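Local coordinates for protein teichoic acid D-alanine hydrolase (PDB 5ZH8) that removes D-alanyl groups from wall and lipoteichoic acids as an esterase of the Staphylococcus aureus cell wall and affects the level of methicillin resistance, at residues T293-G296 against K297-T300; T43-S46 against D47-Y51; P166-D169 against L170-H173. All coordinates share one frame; numbering follows the deposited sequence.

Contact 1: T293-G296 against K297-T300; sequences TDMG and KLIT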
loop_
_atom_site.group_PDB
_atom_site.type_symbol
_atom_site.label_atom_id
_atom_site.label_comp_id
_atom_site.label_asym_id
_atom_site.label_seq_id
_atom_site.Cartn_x
_atom_site.Cartn_y
_atom_site.Cartn_z
ATOM N N THR A 293 7.141 -18.647 -12.945
ATOM C CA THR A 293 8.022 -19.489 -13.753
ATOM C C THR A 293 8.275 -18.885 -15.133
ATOM O O THR A 293 9.416 -18.854 -15.588
ATOM C CB THR A 293 7.467 -20.918 -13.920
ATOM O OG1 THR A 293 6.168 -20.860 -14.517
ATOM C CG2 THR A 293 7.375 -21.627 -12.588
ATOM N N ASP A 294 7.214 -18.408 -15.784
ATOM C CA ASP A 294 7.326 -17.765 -17.100
ATOM C C ASP A 294 8.191 -16.512 -17.067
ATOM O O ASP A 294 8.940 -16.249 -18.015
ATOM C CB ASP A 294 5.948 -17.408 -17.664
ATOM C CG ASP A 294 5.424 -18.445 -18.653
ATOM O OD1 ASP A 294 5.790 -19.637 -18.546
ATOM O OD2 ASP A 294 4.638 -18.056 -19.549
ATOM N N MET A 295 8.088 -15.738 -15.989
ATOM C CA MET A 295 8.908 -14.535 -15.843
ATOM C C MET A 295 10.390 -14.882 -15.755
ATOM O O MET A 295 11.221 -14.210 -16.353
ATOM C CB MET A 295 8.488 -13.736 -14.610
ATOM C CG MET A 295 9.314 -12.476 -14.357
ATOM S SD MET A 295 9.562 -11.350 -15.749
ATOM C CE MET A 295 8.267 -10.152 -15.460
ATOM N N GLY A 296 10.718 -15.922 -14.997
ATOM C CA GLY A 296 12.089 -16.412 -14.932
ATOM C C GLY A 296 12.528 -16.977 -16.271
ATOM O O GLY A 296 13.651 -16.743 -16.717
ATOM N N LYS A 297 11.633 -17.728 -16.908
ATOM C CA LYS A 297 11.881 -18.300 -18.232
ATOM C C LYS A 297 12.183 -17.195 -19.252
ATOM O O LYS A 297 13.032 -17.364 -20.124
ATOM C CB LYS A 297 10.666 -19.133 -18.675
ATOM C CG LYS A 297 10.870 -19.912 -19.959
ATOM C CD LYS A 297 9.594 -20.585 -20.449
ATOM C CE LYS A 297 9.221 -21.793 -19.603
ATOM N NZ LYS A 297 8.128 -22.593 -20.227
ATOM N N LEU A 298 11.483 -16.067 -19.137
ATOM C CA LEU A 298 11.719 -14.907 -20.000
ATOM C C LEU A 298 13.106 -14.299 -19.791
ATOM O O LEU A 298 13.842 -14.076 -20.744
ATOM C CB LEU A 298 10.654 -13.840 -19.743
ATOM C CG LEU A 298 10.867 -12.464 -20.366
ATOM C CD1 LEU A 298 10.915 -12.556 -21.882
ATOM C CD2 LEU A 298 9.770 -11.526 -19.887
ATOM N N ILE A 299 13.445 -14.027 -18.540
ATOM C CA ILE A 299 14.701 -13.366 -18.202
ATOM C C ILE A 299 15.914 -14.244 -18.496
ATOM O O ILE A 299 16.903 -13.762 -19.036
ATOM C CB ILE A 299 14.700 -12.922 -16.725
ATOM C CG1 ILE A 299 13.728 -11.759 -16.552
ATOM C CG2 ILE A 299 16.093 -12.511 -16.261
ATOM C CD1 ILE A 299 13.235 -11.612 -15.133
ATOM N N THR A 300 15.840 -15.525 -18.146
ATOM C CA THR A 300 16.959 -16.433 -18.379
ATOM C C THR A 300 17.243 -16.602 -19.870
ATOM O O THR A 300 18.398 -16.701 -20.279
ATOM C CB THR A 300 16.712 -17.824 -17.780
ATOM O OG1 THR A 300 15.471 -18.344 -18.269
ATOM C CG2 THR A 300 16.699 -17.759 -16.270
#

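Contact 2: T43-S46 against D47-Y51; sequences TKLS and DNEKY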
loop_
_atom_site.group_PDB
_atom_site.type_symbol
_atom_site.label_atom_id
_atom_site.label_comp_id
_atom_site.label_asym_id
_atom_site.label_seq_id
_atom_site.Cartn_x
_atom_site.Cartn_y
_atom_site.Cartn_z
ATOM N N THR A 43 -17.828 -7.712 -34.693
ATOM C CA THR A 43 -16.562 -7.046 -34.379
ATOM C C THR A 43 -16.683 -5.518 -34.133
ATOM O O THR A 43 -16.404 -4.684 -35.006
ATOM C CB THR A 43 -15.422 -7.450 -35.358
ATOM O OG1 THR A 43 -14.162 -7.344 -34.683
ATOM C CG2 THR A 43 -15.407 -6.626 -36.673
ATOM N N LYS A 44 -17.137 -5.197 -32.918
ATOM C CA LYS A 44 -17.023 -3.859 -32.329
ATOM C C LYS A 44 -15.951 -3.919 -31.232
ATOM O O LYS A 44 -16.186 -3.529 -30.081
ATOM C CB LYS A 44 -18.362 -3.408 -31.742
ATOM C CG LYS A 44 -19.502 -3.360 -32.746
ATOM C CD LYS A 44 -19.343 -2.217 -33.738
ATOM C CE LYS A 44 -20.438 -2.246 -34.788
ATOM N NZ LYS A 44 -20.362 -3.466 -35.640
ATOM N N LEU A 45 -14.775 -4.416 -31.611
ATOM C CA LEU A 45 -13.678 -4.658 -30.685
ATOM C C LEU A 45 -12.454 -3.859 -31.101
ATOM O O LEU A 45 -12.266 -3.581 -32.285
ATOM C CB LEU A 45 -13.320 -6.144 -30.680
ATOM C CG LEU A 45 -14.457 -7.130 -30.404
ATOM C CD1 LEU A 45 -13.981 -8.554 -30.656
ATOM C CD2 LEU A 45 -14.985 -6.970 -28.985
ATOM N N SER A 46 -11.629 -3.500 -30.117
ATOM C CA SER A 46 -10.323 -2.888 -30.356
ATOM C C SER A 46 -9.453 -3.880 -31.106
ATOM O O SER A 46 -9.782 -5.055 -31.150
ATOM C CB SER A 46 -9.657 -2.576 -29.028
ATOM O OG SER A 46 -9.423 -3.781 -28.322
ATOM N N ASP A 47 -8.332 -3.427 -31.662
ATOM C CA ASP A 47 -7.444 -4.326 -32.401
ATOM C C ASP A 47 -6.835 -5.406 -31.518
ATOM O O ASP A 47 -6.622 -6.529 -31.976
ATOM C CB ASP A 47 -6.354 -3.538 -33.123
ATOM C CG ASP A 47 -6.914 -2.684 -34.252
ATOM O OD1 ASP A 47 -8.130 -2.397 -34.239
ATOM O OD2 ASP A 47 -6.153 -2.301 -35.165
ATOM N N ASN A 48 -6.570 -5.065 -30.258
ATOM C CA ASN A 48 -6.010 -6.024 -29.301
ATOM C C ASN A 48 -6.918 -7.225 -29.078
ATOM O O ASN A 48 -6.461 -8.367 -29.150
ATOM C CB ASN A 48 -5.726 -5.358 -27.950
ATOM C CG ASN A 48 -4.428 -4.581 -27.947
ATOM O OD1 ASN A 48 -3.394 -5.064 -28.414
ATOM N ND2 ASN A 48 -4.470 -3.371 -27.405
ATOM N N GLU A 49 -8.194 -6.967 -28.804
ATOM C CA GLU A 49 -9.141 -8.047 -28.550
ATOM C C GLU A 49 -9.440 -8.819 -29.830
ATOM O O GLU A 49 -9.552 -10.042 -29.801
ATOM C CB GLU A 49 -10.441 -7.513 -27.937
ATOM C CG GLU A 49 -10.294 -6.896 -26.553
ATOM C CD GLU A 49 -11.415 -5.919 -26.227
ATOM O OE1 GLU A 49 -12.102 -5.441 -27.170
ATOM O OE2 GLU A 49 -11.610 -5.639 -25.021
ATOM N N LYS A 50 -9.507 -8.126 -30.942
ATOM C CA LYS A 50 -9.722 -8.801 -32.188
ATOM C C LYS A 50 -8.697 -9.875 -32.294
ATOM O O LYS A 50 -9.039 -11.020 -32.439
ATOM C CB LYS A 50 -9.511 -7.845 -33.339
ATOM C CG LYS A 50 -10.719 -7.589 -34.206
ATOM C CD LYS A 50 -10.976 -6.100 -34.301
ATOM C CE LYS A 50 -11.248 -5.670 -35.723
ATOM N NZ LYS A 50 -11.838 -4.308 -35.754
ATOM N N TYR A 51 -7.424 -9.498 -32.200
ATOM C CA TYR A 51 -6.329 -10.449 -32.354
ATOM C C TYR A 51 -6.420 -11.607 -31.361
ATOM O O TYR A 51 -6.282 -12.768 -31.742
ATOM C CB TYR A 51 -4.971 -9.762 -32.198
ATOM C CG TYR A 51 -3.847 -10.766 -32.089
ATOM C CD1 TYR A 51 -3.401 -11.451 -33.209
ATOM C CD2 TYR A 51 -3.263 -11.072 -30.856
ATOM C CE1 TYR A 51 -2.388 -12.389 -33.119
ATOM C CE2 TYR A 51 -2.251 -12.014 -30.763
ATOM C CZ TYR A 51 -1.821 -12.667 -31.900
ATOM O OH TYR A 51 -0.833 -13.614 -31.830
#

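Contact 3: P166-D169 against L170-H173; sequences PLKD and LMLH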
loop_
_atom_site.group_PDB
_atom_site.type_symbol
_atom_site.label_atom_id
_atom_site.label_comp_id
_atom_site.label_asym_id
_atom_site.label_seq_id
_atom_site.Cartn_x
_atom_site.Cartn_y
_atom_site.Cartn_z
ATOM N N PRO A 166 11.442 13.187 -27.081
ATOM C CA PRO A 166 12.038 12.004 -27.703
ATOM C C PRO A 166 11.516 10.718 -27.067
ATOM O O PRO A 166 11.153 10.724 -25.889
ATOM C CB PRO A 166 13.543 12.180 -27.449
ATOM C CG PRO A 166 13.646 13.128 -26.314
ATOM C CD PRO A 166 12.439 14.015 -26.379
ATOM N N LEU A 167 11.468 9.635 -27.844
ATOM C CA LEU A 167 11.029 8.335 -27.332
ATOM C C LEU A 167 11.810 7.953 -26.080
ATOM O O LEU A 167 11.257 7.343 -25.168
ATOM C CB LEU A 167 11.219 7.238 -28.382
ATOM C CG LEU A 167 10.317 7.234 -29.609
ATOM C CD1 LEU A 167 10.713 6.084 -30.526
ATOM C CD2 LEU A 167 8.854 7.116 -29.208
ATOM N N LYS A 168 13.094 8.310 -26.057
ATOM C CA LYS A 168 13.980 8.003 -24.940
ATOM C C LYS A 168 13.499 8.621 -23.629
ATOM O O LYS A 168 13.621 7.995 -22.579
ATOM C CB LYS A 168 15.409 8.469 -25.240
ATOM C CG LYS A 168 16.431 7.943 -24.246
ATOM C CD LYS A 168 17.860 8.292 -24.613
ATOM C CE LYS A 168 18.828 7.322 -23.943
ATOM N NZ LYS A 168 20.231 7.820 -23.891
ATOM N N ASP A 169 12.965 9.839 -23.691
ATOM C CA ASP A 169 12.467 10.525 -22.498
ATOM C C ASP A 169 11.202 9.879 -21.922
ATOM O O ASP A 169 10.975 9.934 -20.715
ATOM C CB ASP A 169 12.228 12.011 -22.790
ATOM C CG ASP A 169 13.520 12.803 -22.903
ATOM O OD1 ASP A 169 14.596 12.220 -22.683
ATOM O OD2 ASP A 169 13.463 14.011 -23.218
ATOM N N LEU A 170 10.385 9.272 -22.776
ATOM C CA LEU A 170 9.263 8.464 -22.316
ATOM C C LEU A 170 9.782 7.194 -21.656
ATOM O O LEU A 170 9.404 6.862 -20.537
ATOM C CB LEU A 170 8.358 8.073 -23.478
ATOM C CG LEU A 170 7.686 9.172 -24.291
ATOM C CD1 LEU A 170 7.079 8.569 -25.545
ATOM C CD2 LEU A 170 6.614 9.866 -23.477
ATOM N N MET A 171 10.653 6.493 -22.371
ATOM C CA MET A 171 11.259 5.252 -21.901
ATOM C C MET A 171 11.928 5.410 -20.535
ATOM O O MET A 171 11.821 4.524 -19.689
ATOM C CB MET A 171 12.276 4.755 -22.941
ATOM C CG MET A 171 12.990 3.457 -22.596
ATOM S SD MET A 171 14.451 3.688 -21.559
ATOM C CE MET A 171 15.602 4.439 -22.701
ATOM N N LEU A 172 12.602 6.539 -20.325
ATOM C CA LEU A 172 13.336 6.797 -19.080
ATOM C C LEU A 172 12.495 7.482 -17.989
ATOM O O LEU A 172 13.021 7.791 -16.917
ATOM C CB LEU A 172 14.582 7.656 -19.364
ATOM C CG LEU A 172 15.701 7.097 -20.248
ATOM C CD1 LEU A 172 16.703 8.191 -20.580
ATOM C CD2 LEU A 172 16.403 5.919 -19.599
ATOM N N HIS A 173 11.207 7.710 -18.253
ATOM C CA HIS A 173 10.317 8.449 -17.341
ATOM C C HIS A 173 10.815 9.862 -17.030
ATOM O O HIS A 173 11.013 10.208 -15.873
ATOM C CB HIS A 173 10.075 7.678 -16.033
ATOM C CG HIS A 173 9.366 6.375 -16.217
ATOM N ND1 HIS A 173 8.074 6.289 -16.693
ATOM C CD2 HIS A 173 9.761 5.107 -15.965
ATOM C CE1 HIS A 173 7.713 5.019 -16.741
ATOM N NE2 HIS A 173 8.720 4.281 -16.311
#

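Contact 1: T293-G296 against K297-T300
Met-295 lies across both Leu-298 and Ile-299 on one flank of helix 292-303, each pair meeting at a slant. Its CG stands opposite the backbone N (chi1 179°), and bends further out bring the sulfur over the next turn: SD is 3.7 Å from Ile-299 CD1 and 4.1 Å from Leu-298 CD2. Met-295 and Ile-299 face the large antiparallel sheet, where Met-295 touches Phe-351, Val-353 and Val-362 and Ile-299 reaches Val-360 and Tyr-355, while Leu-298 packs on Leu-243 in a loop. Asp-294 and Lys-297 run alongside each other instead, with OD1 of Asp-294 4.1 Å from NZ of Lys-297, too far for a salt bridge; the carboxylate uses OD2 for Thr-248 OG1 and the backbone N of His-247. One turn after Gly-296, the hydroxyl of Thr-300 folds back between its own N and carbonyl carbon (chi1 54°). Thr-300 OG1 and Thr-300 N each donate to Gly-296 O at 2.9 Å, the hydroxyl bond leaving at a C=O angle of 132°. Gly-296 O thus takes two donors, and the buried Thr-300 hydroxyl is satisfied within its own helix, whereas the Asp-294 and Lys-297 charges probably attract each other without bonding.

Contact 2: T43-S46 against D47-Y51
Ser-46 touches Glu-49 as the N-cap of helix 47-55, and the two carry the Ser-x-x-Glu sequence of a capping box. The serine hydroxyl sits between its own backbone N and carbonyl carbon (chi1 63°), which turns OG toward the open first turn. There it accepts from Glu-49 N in a weak but nearly straight bond of 3.4 Å, N-H...O angle 170°. The same OG gives an equally weak bond to Glu-49 OE1, also 3.4 Å away; the extended Glu-49 chain, CG beside its backbone N (chi1 -65°), carries the carboxylate back to the cap. Glu-49 OE1 is 3.6 Å from Ser-46 N, a long distance for the reciprocal bond of a complete box. The firmer grip is on the backbone: Lys-50 N donates to Ser-46 O at 3.1 Å and starts the helical ladder.

This close-packed inner side continues into the body of the protein. Asn-48 is buried and accepts through OD1 from Ala-232 N at the start of helix 231-240, which Tyr-51 also covers, and Glu-49 rests on Tyr-251.

The outer side is looser and faces solvent. Leu-45 meets the Glu-49 side chain at about a right angle and holds a methyl near the carboxylate, CD2 being 3.7 Å from OE1; it also touches a crystal neighbour. Lys-50 is exposed, with a kinked chain that lies against the incoming loop, its methylenes on Thr-43 OG1 and Leu-45 O. Thr-43 crosses that chain almost perpendicularly, the hydroxyl resting on aliphatic carbons, and its closest approach is OG1 of Thr-43 at 3.4 Å from CD of Lys-50.

Contact 3: P166-D169 against L170-H173
The flat carbonyl group of Leu-167 receives Met-171 N in its own plane, with 3.0 Å between Leu-167 O and Met-171 N and an N-H...O angle of 173°. The next carbonyl is met differently: Leu-172 N stands 25° out of the plane of the Lys-168 carbonyl, 2.9 Å from Lys-168 O. Of the flat side chains, the Asp-169 carboxylate is held at both oxygens from outside, OD2 by a salt bridge to Lys-207 and OD1 by Gln-174 NE2, which probably fixes its rotation. The His-173 imidazole leaves the helix and meets the rings of Tyr-211, Tyr-216 and Tyr-329, all inclined to it, while its ND1 is hydrogen-bonded to Asn-215 ND2.

Among the aliphatic chains, Lys-168 extends its methylenes past two neighbours. Its CG is 3.7 Å from Leu-172 CD1, the chains crossing at an angle, and 3.9 Å from Met-171 CE, whose chain runs beside it in the same direction; the ammonium end reaches Gln-324 O. On the buried side Leu-167 CD2 lies 4.3 Å from Leu-170 CD1, and both leucines pack on Val-152 and on Leu-219 of helix 213-227.

The short helix ends in a Schellman motif: His-173 turns to positive phi (58°), and its N gives one of the motif's two bonds back into the last turn, to Leu-170 O at 3.0 Å. Leu-Met-Leu-His, followed by Gln-174 and Ser-175, resembles the Leu-Leu-x-His-x-Ser-Gly pattern common in the beta-lactamase family of serine hydrolases, with Met-171 at the second leucine.

How the contacts relate
From the N terminus, contact 2 comes first, at the loop-to-helix step of 43-51, then contact 3 on helix 167-171, then contact 1 on helix 292-303. Each joins adjoining residues and closes no more than a local turn; the three follow in series without nesting or crossing. Their centres are 26 to 28 Å apart, and no two touch. Contact 2 sets an N-terminal helix on helix 231-240 at the surface. Contact 3 seats a short helix between helices 152-155 and 213-227, whereas contact 1, across the centre of the chain from it, belongs to a helix laid against the large antiparallel sheet.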